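Long-range contacts in possible flavin reductase (Haemophilus somnus 129PT, PDB 2R0X), which probably binds FMN and may reduce riboflavin with NADPH as the electron donor: residues A[21-26]-A[69-74]; A[29-34]-A[88-93]; A[101-106]-A[136-141]; A[111-116]-A[145-150]; A[118-123]-A[130-135]. One frame throughout, in Å; residues are numbered along the deposited sequence. Where two conformers were deposited one is given.

Contact 1: residues A[21-26]-A[69-74]; sequences IVTTSG and MVNTLT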
# COMPACT_ATOMS: atom_id res chain seq x y z
N ILE A 21 -4.16 -8.93 -8.54
CA ILE A 21 -3.78 -9.10 -9.93
C ILE A 21 -4.36 -7.89 -10.68
O ILE A 21 -5.58 -7.63 -10.62
CB ILE A 21 -4.24 -10.43 -10.52
CG1 ILE A 21 -3.47 -11.56 -9.84
CG2 ILE A 21 -3.97 -10.44 -12.03
CD1 ILE A 21 -3.99 -12.97 -10.18
N VAL A 22 -3.48 -7.09 -11.26
CA VAL A 22 -3.85 -5.84 -11.90
C VAL A 22 -3.89 -6.11 -13.39
O VAL A 22 -2.91 -6.55 -13.96
CB VAL A 22 -2.82 -4.76 -11.55
CG1 VAL A 22 -3.13 -3.45 -12.31
CG2 VAL A 22 -2.80 -4.54 -10.00
N THR A 23 -5.02 -5.80 -14.03
CA THR A 23 -5.21 -6.18 -15.43
C THR A 23 -5.65 -4.97 -16.25
O THR A 23 -6.11 -3.97 -15.74
CB THR A 23 -6.31 -7.23 -15.54
OG1 THR A 23 -7.52 -6.67 -15.09
CG2 THR A 23 -5.97 -8.49 -14.74
N THR A 24 -5.52 -5.13 -17.56
CA THR A 24 -6.01 -4.18 -18.53
C THR A 24 -6.33 -4.97 -19.81
O THR A 24 -5.96 -6.14 -19.97
CB THR A 24 -5.02 -3.01 -18.78
OG1 THR A 24 -5.67 -1.97 -19.50
CG2 THR A 24 -3.77 -3.45 -19.55
N SER A 25 -7.00 -4.29 -20.73
CA SER A 25 -7.52 -4.87 -21.96
C SER A 25 -6.92 -4.26 -23.19
O SER A 25 -6.78 -3.03 -23.25
CB SER A 25 -8.98 -4.50 -22.08
OG SER A 25 -9.02 -3.13 -22.47
N GLY A 26 -6.79 -5.06 -24.25
CA GLY A 26 -6.04 -4.62 -25.39
C GLY A 26 -6.56 -5.35 -26.60
O GLY A 26 -7.43 -6.23 -26.50
N MSE A 69 -7.93 -2.76 -13.88
CA MSE A 69 -8.73 -3.39 -12.84
C MSE A 69 -7.80 -3.89 -11.74
O MSE A 69 -6.84 -4.60 -12.05
CB MSE A 69 -9.47 -4.58 -13.44
CG MSE A 69 -10.33 -5.35 -12.46
SE MSE A 69 -12.07 -4.62 -12.06
CE MSE A 69 -12.73 -4.81 -13.89
N VAL A 70 -8.08 -3.53 -10.49
CA VAL A 70 -7.39 -4.14 -9.36
C VAL A 70 -8.27 -5.29 -8.87
O VAL A 70 -9.37 -5.07 -8.41
CB VAL A 70 -7.13 -3.15 -8.22
CG1 VAL A 70 -6.48 -3.83 -7.03
CG2 VAL A 70 -6.21 -2.01 -8.73
N ASN A 71 -7.76 -6.51 -9.01
CA ASN A 71 -8.45 -7.72 -8.54
C ASN A 71 -7.77 -8.24 -7.28
O ASN A 71 -6.69 -8.85 -7.36
CB ASN A 71 -8.39 -8.80 -9.64
CG ASN A 71 -9.02 -8.35 -10.92
OD1 ASN A 71 -10.25 -8.31 -11.04
ND2 ASN A 71 -8.20 -8.02 -11.91
N THR A 72 -8.35 -7.91 -6.15
CA THR A 72 -7.76 -8.31 -4.86
C THR A 72 -8.08 -9.78 -4.59
O THR A 72 -9.22 -10.20 -4.81
CB THR A 72 -8.32 -7.41 -3.76
OG1 THR A 72 -8.10 -6.04 -4.09
CG2 THR A 72 -7.66 -7.74 -2.38
N LEU A 73 -7.08 -10.55 -4.21
CA LEU A 73 -7.19 -12.00 -4.19
C LEU A 73 -7.69 -12.56 -2.86
O LEU A 73 -7.35 -12.06 -1.78
CB LEU A 73 -5.84 -12.64 -4.54
CG LEU A 73 -5.25 -12.30 -5.90
CD1 LEU A 73 -4.02 -13.12 -6.15
CD2 LEU A 73 -6.25 -12.44 -7.04
N THR A 74 -8.45 -13.64 -2.98
CA THR A 74 -8.84 -14.43 -1.82
C THR A 74 -7.69 -15.36 -1.43
O THR A 74 -6.75 -15.63 -2.18
CB THR A 74 -10.07 -15.32 -2.07
OG1 THR A 74 -9.67 -16.40 -2.89
CG2 THR A 74 -11.26 -14.55 -2.69
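Strands 21-25 and 69-72 run antiparallel, and four backbone hydrogen bonds join them. I21 with N71 and T23 with M69 (selenomethionine) are the hydrogen-bonded pairs; T23 N, for example, reaches M69 O at 2.9 Å in the carbonyl plane. The non-hydrogen-bonded pair V22-V70 lies between them, and there V22 CA sits 3.2 Å from M69 O in a CA-H...O contact.

A fifth bond comes from an amide. N71 has CG anti to its own carbonyl carbon, and with chi1 -60° and chi2 -76° its ND2 is turned to I21 O at 2.9 Å, the same oxygen that N71 N holds. Both donors stand above that carbonyl's plane. Asparagine suits this buried place because OD1 is also satisfied, by L109 N and N115 ND2. T23 OG1 takes the crowded position between N and C (chi1 63°) and runs alongside M69 CB at 3.3 Å, while its hydroxyl bonds to P107 O.

Apolar packing follows at the strand end, where I21 CD1 crosses L73 CD2 obliquely at 3.9 Å.

Helix 78-84 covers I21 through L80 and F84. Strand 30-43 bonds to V22 and T24, and strand 114-126 to V70 and T72, leaving the pair inside the sheet of the split barrel.

Contact 2: residues A[29-34]-A[88-93]; sequences GQHGFT and LSQEER. With SO4 (sulfate ion), chain H; ACT (acetate ion), chain F; SO4 (sulfate ion), chain I.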
# COMPACT_ATOMS: atom_id res chain seq x y z
N GLY A 29 -4.80 -8.08 -26.62
CA GLY A 29 -5.66 -8.98 -25.85
C GLY A 29 -5.58 -8.58 -24.39
O GLY A 29 -5.35 -7.37 -24.10
N GLN A 30 -5.74 -9.55 -23.47
CA GLN A 30 -5.67 -9.27 -22.02
C GLN A 30 -4.22 -9.23 -21.48
O GLN A 30 -3.35 -9.95 -21.95
CB GLN A 30 -6.46 -10.31 -21.21
CG GLN A 30 -7.92 -10.57 -21.67
CD GLN A 30 -8.54 -11.93 -21.15
OE1 GLN A 30 -9.62 -11.95 -20.51
NE2 GLN A 30 -7.88 -13.05 -21.46
N HIS A 31 -4.00 -8.38 -20.48
CA HIS A 31 -2.66 -8.21 -19.89
C HIS A 31 -2.86 -8.06 -18.40
O HIS A 31 -3.79 -7.42 -17.96
CB HIS A 31 -1.96 -6.97 -20.44
CG HIS A 31 -1.87 -6.99 -21.92
ND1 HIS A 31 -0.90 -7.68 -22.60
CD2 HIS A 31 -2.70 -6.48 -22.85
CE1 HIS A 31 -1.10 -7.55 -23.90
NE2 HIS A 31 -2.19 -6.82 -24.08
N GLY A 32 -1.96 -8.62 -17.63
CA GLY A 32 -2.04 -8.37 -16.19
C GLY A 32 -0.77 -8.75 -15.49
O GLY A 32 0.12 -9.36 -16.07
N PHE A 33 -0.69 -8.41 -14.21
CA PHE A 33 0.45 -8.69 -13.37
C PHE A 33 0.04 -8.72 -11.91
O PHE A 33 -0.85 -8.02 -11.49
CB PHE A 33 1.61 -7.70 -13.60
CG PHE A 33 1.32 -6.28 -13.17
CD1 PHE A 33 0.63 -5.42 -14.00
CD2 PHE A 33 1.75 -5.77 -11.94
CE1 PHE A 33 0.36 -4.12 -13.64
CE2 PHE A 33 1.45 -4.42 -11.59
CZ PHE A 33 0.76 -3.63 -12.45
N THR A 34 0.76 -9.52 -11.14
CA THR A 34 0.58 -9.57 -9.68
C THR A 34 1.24 -8.35 -9.04
O THR A 34 2.38 -8.02 -9.37
CB THR A 34 1.15 -10.86 -9.11
OG1 THR A 34 0.48 -11.94 -9.75
CG2 THR A 34 0.94 -10.97 -7.60
N LEU A 88 5.09 -16.19 -18.06
CA LEU A 88 4.18 -16.94 -18.89
C LEU A 88 3.55 -16.02 -19.89
O LEU A 88 3.40 -14.83 -19.61
CB LEU A 88 3.03 -17.50 -18.04
CG LEU A 88 3.43 -18.64 -17.15
CD1 LEU A 88 2.36 -18.99 -16.11
CD2 LEU A 88 3.75 -19.89 -18.00
N SER A 89 3.11 -16.56 -21.02
CA SER A 89 2.30 -15.75 -21.93
C SER A 89 1.00 -15.28 -21.26
O SER A 89 0.48 -15.95 -20.34
CB SER A 89 1.96 -16.56 -23.18
OG SER A 89 1.01 -17.55 -22.85
N GLN A 90 0.45 -14.16 -21.72
CA GLN A 90 -0.82 -13.74 -21.16
C GLN A 90 -1.91 -14.78 -21.44
O GLN A 90 -2.76 -15.02 -20.59
CB GLN A 90 -1.27 -12.39 -21.70
CG GLN A 90 -0.32 -11.21 -21.49
CD GLN A 90 0.17 -11.09 -20.08
OE1 GLN A 90 -0.59 -10.91 -19.12
NE2 GLN A 90 1.50 -11.23 -19.94
N GLU A 91 -1.86 -15.45 -22.58
CA GLU A 91 -2.86 -16.46 -22.84
C GLU A 91 -2.84 -17.57 -21.82
O GLU A 91 -3.89 -18.00 -21.32
CB GLU A 91 -2.66 -17.01 -24.25
CG GLU A 91 -3.80 -17.88 -24.70
N GLU A 92 -1.66 -18.05 -21.48
CA GLU A 92 -1.53 -19.07 -20.46
C GLU A 92 -2.01 -18.53 -19.11
O GLU A 92 -2.79 -19.16 -18.43
CB GLU A 92 -0.13 -19.64 -20.35
CG GLU A 92 0.07 -20.57 -19.10
CD GLU A 92 -0.90 -21.77 -18.97
OE1 GLU A 92 -1.28 -22.29 -20.04
OE2 GLU A 92 -1.27 -22.20 -17.81
N ARG A 93 -1.56 -17.33 -18.74
CA ARG A 93 -1.96 -16.76 -17.45
C ARG A 93 -3.50 -16.72 -17.34
O ARG A 93 -4.08 -17.20 -16.37
CB ARG A 93 -1.40 -15.37 -17.24
CG ARG A 93 0.08 -15.28 -17.00
CD ARG A 93 0.49 -13.81 -16.84
NE ARG A 93 1.83 -13.64 -16.31
CZ ARG A 93 2.39 -12.45 -16.18
NH1 ARG A 93 1.79 -11.37 -16.60
NH2 ARG A 93 3.59 -12.35 -15.65
S SO4 H . 4.61 -8.91 -16.87
O1 SO4 H . 3.89 -9.01 -18.14
O2 SO4 H . 5.17 -7.63 -16.70
O3 SO4 H . 5.56 -9.99 -16.96
O4 SO4 H . 3.69 -9.25 -15.77
C ACT F . -2.38 -3.68 -26.43
O ACT F . -1.23 -3.86 -26.81
OXT ACT F . -2.91 -4.71 -26.02
CH3 ACT F . -3.12 -2.39 -26.66
S SO4 I . 2.89 -9.37 -24.17
O1 SO4 I . 1.67 -9.23 -24.97
O2 SO4 I . 3.43 -8.03 -23.90
O3 SO4 I . 3.88 -10.16 -24.93
O4 SO4 I . 2.55 -10.11 -22.95
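Q90 starts with CG anti to its carbonyl carbon and then bends at chi2 (-48°), which folds its amide back to strand 30-34; R93, from the same first position, stays extended from CG to NE. OE1 of Q90 accepts from G32 N at 3.1 Å, the donor standing above the amide carbonyl's plane. Both polar atoms of G32's backbone meet the helix: R93 NH1 lies 2.7 Å from G32 O, although the angle is too poor for a hydrogen bond. The strand thus meets the first turn of a helix N-capped by S89, whose OG accepts from E92 N at 3.0 Å. A sulfate at the in-plane edge of the R93 guanidinium receives NH1 of R93 on its O4 at 3.0 Å, and NH2 of R93 bonds to the same oxygen and also to S86 O. The sulfate probably comes from the crystallisation liquor, but it may mark a place for a phosphate of FMN. H31 crosses Q90 at about a right angle, ND1 of H31 lying 3.7 Å from CG of Q90, and its ring stacks on H61. H31 NE2 donates to acetate OXT at 3.0 Å.

Contact 3: residues A[101-106]-A[136-141]; sequences TLTTGS and IVDIHQ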
# COMPACT_ATOMS: atom_id res chain seq x y z
N THR A 101 -16.06 -8.35 -17.48
CA THR A 101 -15.73 -6.93 -17.48
C THR A 101 -16.76 -6.20 -16.67
O THR A 101 -17.86 -6.70 -16.45
CB THR A 101 -15.61 -6.31 -18.91
OG1 THR A 101 -16.86 -6.30 -19.58
CG2 THR A 101 -14.54 -6.96 -19.78
N LEU A 102 -16.39 -5.01 -16.21
CA LEU A 102 -17.30 -4.09 -15.54
C LEU A 102 -17.56 -2.92 -16.48
O LEU A 102 -18.45 -3.01 -17.30
CB LEU A 102 -16.78 -3.68 -14.15
CG LEU A 102 -16.85 -4.74 -13.06
CD1 LEU A 102 -16.14 -4.22 -11.76
CD2 LEU A 102 -18.28 -5.14 -12.75
N THR A 103 -16.81 -1.84 -16.36
CA THR A 103 -16.99 -0.65 -17.16
C THR A 103 -15.87 -0.38 -18.17
O THR A 103 -16.15 0.02 -19.32
CB THR A 103 -17.20 0.58 -16.22
OG1 THR A 103 -18.37 0.40 -15.40
CG2 THR A 103 -17.42 1.81 -17.09
N THR A 104 -14.62 -0.56 -17.76
CA THR A 104 -13.50 -0.16 -18.62
C THR A 104 -13.10 -1.16 -19.70
O THR A 104 -12.35 -0.82 -20.60
CB THR A 104 -12.26 0.18 -17.83
OG1 THR A 104 -11.69 -1.02 -17.32
CG2 THR A 104 -12.51 1.23 -16.74
N GLY A 105 -13.56 -2.40 -19.57
CA GLY A 105 -13.04 -3.47 -20.38
C GLY A 105 -11.84 -4.18 -19.80
O GLY A 105 -11.49 -5.28 -20.28
N SER A 106 -11.24 -3.63 -18.74
CA SER A 106 -10.17 -4.33 -18.06
C SER A 106 -10.74 -5.64 -17.49
O SER A 106 -11.86 -5.65 -16.93
CB SER A 106 -9.61 -3.48 -16.92
OG SER A 106 -9.09 -2.28 -17.42
N ILE A 136 -11.51 5.32 -9.34
CA ILE A 136 -12.36 4.11 -9.34
C ILE A 136 -13.70 4.45 -9.98
O ILE A 136 -14.38 5.38 -9.58
CB ILE A 136 -12.57 3.55 -7.92
CG1 ILE A 136 -11.19 3.19 -7.32
CG2 ILE A 136 -13.51 2.38 -7.94
CD1 ILE A 136 -11.25 3.09 -5.83
N VAL A 137 -14.07 3.69 -11.00
CA VAL A 137 -15.32 3.93 -11.71
C VAL A 137 -16.33 2.80 -11.57
O VAL A 137 -17.49 3.00 -11.92
CB VAL A 137 -15.11 4.29 -13.18
CG1 VAL A 137 -14.28 5.60 -13.29
CG2 VAL A 137 -14.43 3.16 -13.94
N ASP A 138 -15.95 1.64 -11.01
CA ASP A 138 -16.91 0.57 -10.75
C ASP A 138 -16.24 -0.35 -9.71
O ASP A 138 -15.03 -0.45 -9.68
CB ASP A 138 -17.26 -0.16 -12.08
CG ASP A 138 -18.59 -0.83 -12.09
OD1 ASP A 138 -19.19 -1.03 -11.01
OD2 ASP A 138 -19.03 -1.19 -13.23
N ILE A 139 -17.05 -0.97 -8.87
CA ILE A 139 -16.55 -1.84 -7.80
C ILE A 139 -17.46 -3.05 -7.74
O ILE A 139 -18.67 -2.94 -7.85
CB ILE A 139 -16.55 -1.15 -6.43
CG1 ILE A 139 -15.52 -0.03 -6.37
CG2 ILE A 139 -16.32 -2.15 -5.27
CD1 ILE A 139 -15.44 0.73 -5.03
N HIS A 140 -16.86 -4.22 -7.53
CA HIS A 140 -17.56 -5.42 -7.12
C HIS A 140 -16.87 -5.92 -5.85
O HIS A 140 -15.67 -5.96 -5.80
CB HIS A 140 -17.46 -6.45 -8.24
CG HIS A 140 -18.20 -7.71 -7.98
ND1 HIS A 140 -17.68 -8.75 -7.24
CD2 HIS A 140 -19.42 -8.13 -8.42
CE1 HIS A 140 -18.55 -9.74 -7.18
NE2 HIS A 140 -19.60 -9.40 -7.91
N GLN A 141 -17.65 -6.31 -4.84
CA GLN A 141 -17.04 -6.87 -3.62
C GLN A 141 -17.63 -8.21 -3.23
O GLN A 141 -18.78 -8.44 -3.46
CB GLN A 141 -17.05 -5.88 -2.45
CG GLN A 141 -18.36 -5.19 -2.25
CD GLN A 141 -18.30 -3.93 -1.36
OE1 GLN A 141 -17.90 -4.01 -0.21
NE2 GLN A 141 -18.75 -2.77 -1.90
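L102 and D138 bury the most surface here, followed by V137. D138 has CG anti to its backbone N (chi1 -155°), and this carries the carboxylate out to the loop. There T103 OG1 donates to D138 OD2 at 2.8 Å, meeting the oxygen from above the carboxylate plane. Threonine serves well, being short enough to bring a hydroxyl to the acid, 28° out of that plane. L102 crosses D138 obliquely, its CB 3.5 Å from OD2 of D138, and sends CD1 on to H140, 4.4 Å from CB of that residue. The branched V137 offers CG2 to T104 CG2 at 3.9 Å, the two side chains crossing at about a right angle. T104 uses its other branch to hold the loop's shape: OG1 of T104 accepts from S106 N at 3.0 Å, an ST turn.

V137 and D138 form a classic beta bulge opposite D117 of strand 114-126, whose carboxylate also bonds to T103 N and T104 OG1. The loop therefore rests on strands 114-126 and 129-141, while I136 and I139 pack against F8 and A11 of the second subunit.

Contact 4: residues A[111-116]-A[145-150]; sequences DALINF and KNALVY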
# COMPACT_ATOMS: atom_id res chain seq x y z
N ASP A 111 -14.65 -14.61 -8.75
CA ASP A 111 -14.32 -15.22 -7.47
C ASP A 111 -13.18 -14.50 -6.73
O ASP A 111 -12.56 -15.08 -5.86
CB ASP A 111 -13.99 -16.73 -7.64
CG ASP A 111 -14.51 -17.63 -6.53
OD1 ASP A 111 -15.29 -17.17 -5.67
OD2 ASP A 111 -14.12 -18.83 -6.53
N ALA A 112 -12.94 -13.25 -7.06
CA ALA A 112 -11.96 -12.44 -6.34
C ALA A 112 -12.53 -11.92 -5.02
O ALA A 112 -13.73 -11.91 -4.78
CB ALA A 112 -11.51 -11.27 -7.20
N LEU A 113 -11.67 -11.40 -4.16
CA LEU A 113 -12.09 -10.78 -2.93
C LEU A 113 -12.77 -9.43 -3.19
O LEU A 113 -13.77 -9.09 -2.57
CB LEU A 113 -10.91 -10.61 -1.99
CG LEU A 113 -11.24 -10.23 -0.56
CD1 LEU A 113 -11.75 -11.47 0.15
CD2 LEU A 113 -10.01 -9.65 0.15
N ILE A 114 -12.17 -8.64 -4.08
CA ILE A 114 -12.65 -7.30 -4.43
C ILE A 114 -12.20 -7.02 -5.84
O ILE A 114 -11.15 -7.48 -6.24
CB ILE A 114 -12.04 -6.16 -3.51
CG1 ILE A 114 -11.64 -6.65 -2.11
CG2 ILE A 114 -13.02 -5.02 -3.42
CD1 ILE A 114 -10.79 -5.66 -1.34
N ASN A 115 -12.99 -6.23 -6.56
CA ASN A 115 -12.66 -5.79 -7.90
C ASN A 115 -12.87 -4.29 -8.02
O ASN A 115 -13.99 -3.82 -7.80
CB ASN A 115 -13.50 -6.51 -8.97
CG ASN A 115 -13.53 -8.04 -8.80
OD1 ASN A 115 -14.44 -8.58 -8.16
ND2 ASN A 115 -12.57 -8.73 -9.41
N PHE A 116 -11.81 -3.54 -8.30
CA PHE A 116 -11.89 -2.10 -8.48
C PHE A 116 -11.54 -1.76 -9.92
O PHE A 116 -10.43 -1.96 -10.35
CB PHE A 116 -10.89 -1.36 -7.60
CG PHE A 116 -10.94 -1.66 -6.13
CD1 PHE A 116 -10.21 -2.70 -5.58
CD2 PHE A 116 -11.66 -0.86 -5.28
CE1 PHE A 116 -10.20 -2.92 -4.20
CE2 PHE A 116 -11.61 -1.08 -3.89
CZ PHE A 116 -10.89 -2.12 -3.39
N LYS A 145 -15.49 -13.87 2.66
CA LYS A 145 -14.31 -14.55 2.14
C LYS A 145 -13.08 -14.13 2.89
O LYS A 145 -13.09 -13.10 3.57
CB LYS A 145 -14.15 -14.34 0.65
CG LYS A 145 -15.35 -14.90 -0.05
CD LYS A 145 -15.14 -15.15 -1.48
CE LYS A 145 -16.45 -15.71 -2.11
NZ LYS A 145 -16.22 -16.11 -3.49
N ASN A 146 -12.04 -14.94 2.81
CA ASN A 146 -10.78 -14.64 3.47
C ASN A 146 -9.79 -14.09 2.44
O ASN A 146 -9.80 -14.49 1.29
CB ASN A 146 -10.21 -15.88 4.10
CG ASN A 146 -11.14 -16.49 5.13
OD1 ASN A 146 -11.46 -17.67 5.07
ND2 ASN A 146 -11.64 -15.68 6.00
N ALA A 147 -8.96 -13.15 2.91
CA ALA A 147 -7.99 -12.45 2.04
C ALA A 147 -6.68 -13.19 1.96
O ALA A 147 -6.22 -13.77 2.97
CB ALA A 147 -7.70 -11.06 2.60
N LEU A 148 -6.06 -13.12 0.81
CA LEU A 148 -4.68 -13.56 0.66
C LEU A 148 -3.74 -12.44 1.13
O LEU A 148 -3.83 -11.31 0.67
CB LEU A 148 -4.37 -13.86 -0.80
CG LEU A 148 -3.06 -14.55 -1.08
CD1 LEU A 148 -2.95 -15.93 -0.40
CD2 LEU A 148 -2.82 -14.68 -2.58
N VAL A 149 -2.78 -12.81 1.95
CA VAL A 149 -1.76 -11.89 2.45
C VAL A 149 -0.40 -12.52 2.25
O VAL A 149 -0.25 -13.72 2.46
CB VAL A 149 -2.04 -11.46 3.91
CG1 VAL A 149 -0.84 -10.77 4.58
CG2 VAL A 149 -3.29 -10.57 3.98
N TYR A 150 0.56 -11.69 1.86
CA TYR A 150 1.95 -12.11 1.62
C TYR A 150 2.85 -11.47 2.71
O TYR A 150 2.77 -10.27 2.94
CB TYR A 150 2.37 -11.65 0.24
CG TYR A 150 3.70 -12.13 -0.29
CD1 TYR A 150 3.97 -13.47 -0.43
CD2 TYR A 150 4.69 -11.20 -0.64
CE1 TYR A 150 5.20 -13.89 -0.93
CE2 TYR A 150 5.89 -11.61 -1.15
CZ TYR A 150 6.16 -12.94 -1.31
OH TYR A 150 7.40 -13.30 -1.84
O HOH W 1 -15.89 -13.61 -4.96
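A classic beta bulge at L113 and I114, both facing T72, opens strand 114-126 of the split barrel, and the residues at and before it meet the approach to strand 148-151. The two segments are not paired as strands: L113 and A147 come nearest, with CA atoms 6.7 Å apart, and side chains make the contact. L113 has CG anti to its backbone N (chi1 -168°), so its fork reaches across to the other segment. One branch, CD2 of L113, meets CB of A147 at 3.7 Å; alanine's single methyl lets the backbone come this near. The other branch, CD1 of L113, touches K145 CB at 3.8 Å, as the two side chains slide past each other in opposite directions. Leucine suits this buried spot, where R151 of the second subunit also packs on it and bonds to K145 O.

Lysine gains reach by stretching out fully beyond CG. It thereby sets CB against L113 and carries its ammonium out to D111 at the surface, the two side chains crossing at about a right angle. D111 OD1 and K145 NZ form a salt bridge of 2.6 Å. A water also accepts from K145 NZ at 2.9 Å and donates to A112 O at 2.8 Å.

Contact 5: residues A[118-123]-A[130-135]; sequences CEITEI and DILICK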
# COMPACT_ATOMS: atom_id res chain seq x y z
N CYS A 118 -10.91 0.91 -12.83
CA CYS A 118 -10.32 2.23 -12.71
C CYS A 118 -9.89 2.84 -14.03
O CYS A 118 -9.54 2.18 -14.99
CB CYS A 118 -9.07 2.15 -11.84
SG CYS A 118 -9.25 1.43 -10.19
N GLU A 119 -9.91 4.17 -14.00
CA GLU A 119 -9.28 4.98 -15.02
C GLU A 119 -7.94 5.47 -14.50
O GLU A 119 -7.86 5.93 -13.37
CB GLU A 119 -10.16 6.20 -15.36
CG GLU A 119 -11.46 5.79 -16.08
CD GLU A 119 -12.49 6.88 -16.22
OE1 GLU A 119 -12.34 7.99 -15.65
OE2 GLU A 119 -13.51 6.57 -16.88
N ILE A 120 -6.90 5.39 -15.33
CA ILE A 120 -5.55 5.83 -14.91
C ILE A 120 -5.51 7.30 -15.25
O ILE A 120 -5.24 7.69 -16.38
CB ILE A 120 -4.44 5.06 -15.63
CG1 ILE A 120 -4.57 3.54 -15.40
CG2 ILE A 120 -3.05 5.56 -15.19
CD1 ILE A 120 -3.59 2.71 -16.13
N THR A 121 -5.77 8.10 -14.24
CA THR A 121 -5.97 9.49 -14.42
C THR A 121 -4.64 10.20 -14.71
O THR A 121 -4.57 11.07 -15.58
CB THR A 121 -6.64 10.00 -13.17
OG1 THR A 121 -7.77 9.12 -12.88
CG2 THR A 121 -7.06 11.44 -13.38
N GLU A 122 -3.59 9.82 -13.99
CA GLU A 122 -2.27 10.40 -14.20
C GLU A 122 -1.20 9.36 -13.80
O GLU A 122 -1.47 8.39 -13.08
CB GLU A 122 -2.14 11.74 -13.48
CG GLU A 122 -2.08 11.65 -12.04
CD GLU A 122 -1.84 12.95 -11.30
OE1 GLU A 122 -1.63 14.01 -11.93
OE2 GLU A 122 -1.82 12.90 -10.06
N ILE A 123 -0.02 9.61 -14.32
CA ILE A 123 1.14 8.76 -14.14
C ILE A 123 2.28 9.61 -13.66
O ILE A 123 2.56 10.65 -14.26
CB ILE A 123 1.50 8.00 -15.44
CG1 ILE A 123 0.32 7.14 -15.94
CG2 ILE A 123 2.76 7.16 -15.29
CD1 ILE A 123 0.54 6.39 -17.27
N ASP A 130 6.72 3.54 -11.92
CA ASP A 130 5.76 4.62 -12.01
C ASP A 130 4.66 4.38 -10.96
O ASP A 130 4.38 3.25 -10.56
CB ASP A 130 5.06 4.69 -13.37
CG ASP A 130 5.85 5.31 -14.48
OD1 ASP A 130 6.97 5.75 -14.27
OD2 ASP A 130 5.29 5.37 -15.61
N ILE A 131 4.06 5.48 -10.54
CA ILE A 131 2.85 5.48 -9.74
C ILE A 131 1.67 5.79 -10.67
O ILE A 131 1.65 6.84 -11.33
CB ILE A 131 2.87 6.50 -8.61
CG1 ILE A 131 4.11 6.30 -7.74
CG2 ILE A 131 1.60 6.42 -7.74
CD1 ILE A 131 4.32 7.45 -6.72
N LEU A 132 0.73 4.86 -10.75
CA LEU A 132 -0.50 5.01 -11.51
C LEU A 132 -1.58 5.48 -10.54
O LEU A 132 -1.91 4.78 -9.60
CB LEU A 132 -0.89 3.71 -12.18
CG LEU A 132 0.14 2.96 -12.95
CD1 LEU A 132 -0.35 1.62 -13.48
CD2 LEU A 132 0.69 3.80 -14.09
N ILE A 133 -2.09 6.69 -10.78
CA ILE A 133 -3.17 7.28 -10.00
C ILE A 133 -4.46 6.89 -10.66
O ILE A 133 -4.64 7.18 -11.85
CB ILE A 133 -3.09 8.81 -9.96
CG1 ILE A 133 -1.80 9.25 -9.30
CG2 ILE A 133 -4.25 9.38 -9.21
CD1 ILE A 133 -1.57 8.65 -7.96
N CYS A 134 -5.34 6.24 -9.91
CA CYS A 134 -6.46 5.53 -10.54
C CYS A 134 -7.79 5.90 -9.90
O CYS A 134 -8.10 5.47 -8.80
CB CYS A 134 -6.22 4.03 -10.36
SG CYS A 134 -4.73 3.41 -11.17
N LYS A 135 -8.61 6.62 -10.66
CA LYS A 135 -9.95 6.94 -10.24
C LYS A 135 -10.80 5.68 -10.38
O LYS A 135 -10.86 5.09 -11.45
CB LYS A 135 -10.52 8.05 -11.11
CG LYS A 135 -11.93 8.41 -10.73
CD LYS A 135 -12.55 9.41 -11.75
CE LYS A 135 -13.97 9.64 -11.47
NZ LYS A 135 -14.45 10.62 -12.51
O HOH W 2 -14.47 9.59 -15.04
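Strands 118-123 and 130-135 form an antiparallel hairpin, crossing at 132°, whose register slips by one at a classic beta bulge where T121 and E122 both face I133. I133 O takes T121 N at 2.8 Å, nearly along the C=O axis, while I133 N gives to E122 O at 2.9 Å.

One face carries C118, I120, I123, L132 and C134. C118 CB meets C134 CB at 3.7 Å, cysteines compact enough for close strands, and I123 CG1 runs beside L132 CD2 at 3.8 Å. L68 packs on this face. At its end I123 CG2 comes within 3.1 Å of D130 OD2, an oxygen that bonds to Y59 OH. On the other face E122 CG lies alongside I133 CG1 at 3.7 Å, and I133 packs on I131 of the second subunit. E119 and K135 extend side by side; their charged ends share a water, which donates to E119 OE1 and accepts from K135 NZ.

Isoleucine, leucine and cysteine thus make the face against L68 apolar, whereas E119 and K135, too far apart for a direct salt bridge, probably still attract each other across the water.

Overall arrangement
Contact 1 is the buried one, near the middle of the chain, and the polar ends of T23 and N71 are satisfied within the protein. Contacts 2, 4 and 5 are partly buried, and contact 3 lies at the surface. Contacts 1 and 5 are true strand pairings; contact 2 joins a strand to a helix, contact 3 a strand to a loop, and contact 4 two loops that lead into strands. Strand 114-126 serves contacts 4 and 5, strand 129-141 contacts 3 and 5, and contact 5 is nested within the loops closed by both 3 and 4. Contacts 1 and 2 meet where strands 17-25 and 30-43 pair. Anions are bound at contact 2, while 3, 4 and 5 all touch the second subunit.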